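Local structure of GrgF (6LZH) at residues T121-A126 with L221-Y226. The protein acts as a polyketide transferase in gregatin A biosynthesis, probably joining a C11 and a C4 polyketide chain through a Claisen condensation. Sequence-based numbering, arbitrary orientation.
Sequences TLAAAA and LNVVQY
Ala126 points its methyl group toward the 221-226 loop, where CB rests 3.4 Å from the carbonyl oxygen Val223 O and 4.0 Å from the methyl carbon Val223 CG2. The same carbonyl accepts the backbone N-H of Tyr226, closing a tight turn within the loop, so the alanine methyl packs against an oxygen that already has a partner. Val223 reaches the helix through one branch: chi1 of -49° puts CG1 anti to the carbonyl carbon and leaves CG2 between the backbone N and the carbonyl carbon, facing the helix, where it touches both Ala126 and Ala123, lying 4.5 Å from Ala123 CB. Nearer the start of the helical segment, Val224 brings its CG1 branch to the CB of Leu122, at 4.2 Å. In the alpha/beta hydrolase fold, helix 116-127 follows the nucleophile elbow that carries the active-site Cys115; its other side lies on the central sheet, with Thr121 and Ala124 against Leu111, while the loop leading to strand 232-237 packs on the side that carries Ala126. Tyr226 contributes its CB, 4.3 Å from Ala126 CB, whereas its ring leads away from the helix and has Gln225 CG over one face, offset toward the rim. Val224 also packs on Cys251 and His254 of helix 245-254, and Asn222 OD1 accepts hydrogen bonds from ND2 of Asn219 and of Asn222 of the second subunit, whose Leu216 touches Val223.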
loop_
_atom_site.group_PDB
_atom_site.type_symbol
_atom_site.label_atom_id
_atom_site.label_comp_id
_atom_site.label_asym_id
_atom_site.label_seq_id
_atom_site.Cartn_x
_atom_site.Cartn_y
_atom_site.Cartn_z
ATOM N N THR A 121 8.314 8.460 8.065
ATOM C CA THR A 121 9.735 8.793 7.920
ATOM C C THR A 121 10.584 7.537 7.704
ATOM O O THR A 121 11.427 7.492 6.799
ATOM C CB THR A 121 10.207 9.577 9.158
ATOM O OG1 THR A 121 9.658 10.905 9.132
ATOM C CG2 THR A 121 11.754 9.703 9.212
ATOM N N LEU A 122 10.398 6.511 8.545
ATOM C CA LEU A 122 11.164 5.278 8.372
ATOM C C LEU A 122 10.871 4.619 7.022
ATOM O O LEU A 122 11.776 4.080 6.369
ATOM C CB LEU A 122 10.856 4.311 9.520
ATOM C CG LEU A 122 11.323 4.800 10.896
ATOM C CD1 LEU A 122 10.709 3.997 12.022
ATOM C CD2 LEU A 122 12.857 4.834 11.002
ATOM N N ALA A 123 9.607 4.629 6.597
ATOM C CA ALA A 123 9.275 3.999 5.320
ATOM C C ALA A 123 9.909 4.758 4.164
ATOM O O ALA A 123 10.417 4.153 3.216
ATOM C CB ALA A 123 7.754 3.935 5.147
ATOM N N ALA A 124 9.872 6.088 4.214
ATOM C CA ALA A 124 10.498 6.864 3.146
ATOM C C ALA A 124 12.003 6.616 3.108
ATOM O O ALA A 124 12.594 6.493 2.026
ATOM C CB ALA A 124 10.188 8.352 3.324
ATOM N N ALA A 125 12.640 6.507 4.287
ATOM C CA ALA A 125 14.069 6.196 4.326
ATOM C C ALA A 125 14.348 4.796 3.791
ATOM O O ALA A 125 15.454 4.523 3.309
ATOM C CB ALA A 125 14.596 6.312 5.755
ATOM N N ALA A 126 13.369 3.901 3.886
ATOM C CA ALA A 126 13.550 2.553 3.350
ATOM C C ALA A 126 13.723 2.578 1.838
ATOM O O ALA A 126 14.391 1.708 1.272
ATOM C CB ALA A 126 12.347 1.679 3.728
ATOM N N LEU A 221 7.046 -2.941 9.708
ATOM C CA LEU A 221 8.025 -3.984 10.000
ATOM C C LEU A 221 8.495 -4.702 8.743
ATOM O O LEU A 221 9.577 -5.295 8.750
ATOM C CB LEU A 221 7.448 -5.007 10.984
ATOM C CG LEU A 221 7.081 -4.540 12.394
ATOM C CD1 LEU A 221 6.704 -5.722 13.272
ATOM C CD2 LEU A 221 8.208 -3.765 13.026
ATOM N N ASN A 222 7.725 -4.648 7.661
ATOM C CA ASN A 222 8.097 -5.352 6.437
ATOM C C ASN A 222 9.089 -4.592 5.563
ATOM O O ASN A 222 9.600 -5.177 4.598
ATOM C CB ASN A 222 6.854 -5.649 5.611
ATOM C CG ASN A 222 6.085 -6.864 6.116
ATOM O OD1 ASN A 222 5.179 -7.349 5.445
ATOM N ND2 ASN A 222 6.450 -7.360 7.293
ATOM N N VAL A 223 9.358 -3.309 5.837
ATOM C CA VAL A 223 10.254 -2.574 4.950
ATOM C C VAL A 223 11.404 -1.901 5.697
ATOM O O VAL A 223 12.345 -1.419 5.059
ATOM C CB VAL A 223 9.479 -1.541 4.099
ATOM C CG1 VAL A 223 8.251 -2.196 3.430
ATOM C CG2 VAL A 223 9.069 -0.322 4.922
ATOM N N VAL A 224 11.362 -1.863 7.035
ATOM C CA VAL A 224 12.417 -1.126 7.743
ATOM C C VAL A 224 13.784 -1.797 7.607
ATOM O O VAL A 224 14.821 -1.132 7.770
ATOM C CB VAL A 224 12.072 -0.911 9.226
ATOM C CG1 VAL A 224 10.923 0.072 9.357
ATOM C CG2 VAL A 224 11.780 -2.253 9.942
ATOM N N GLN A 225 13.826 -3.091 7.269
ATOM C CA GLN A 225 15.117 -3.731 7.030
ATOM C C GLN A 225 15.833 -3.147 5.821
ATOM O O GLN A 225 17.053 -3.312 5.702
ATOM C CB GLN A 225 14.948 -5.247 6.865
ATOM C CG GLN A 225 14.274 -5.662 5.583
ATOM C CD GLN A 225 12.775 -5.861 5.754
ATOM O OE1 GLN A 225 12.129 -5.180 6.571
ATOM N NE2 GLN A 225 12.212 -6.817 5.003
ATOM N N TYR A 226 15.116 -2.441 4.944
ATOM C CA TYR A 226 15.716 -1.830 3.761
ATOM C C TYR A 226 16.274 -0.437 4.009
ATOM O O TYR A 226 16.846 0.164 3.091
ATOM C CB TYR A 226 14.698 -1.754 2.626
ATOM C CG TYR A 226 14.076 -3.089 2.246
ATOM C CD1 TYR A 226 14.865 -4.197 1.973
ATOM C CD2 TYR A 226 12.707 -3.226 2.156
ATOM C CE1 TYR A 226 14.308 -5.405 1.608
ATOM C CE2 TYR A 226 12.132 -4.435 1.798
ATOM C CZ TYR A 226 12.938 -5.521 1.525
ATOM O OH TYR A 226 12.361 -6.728 1.169
#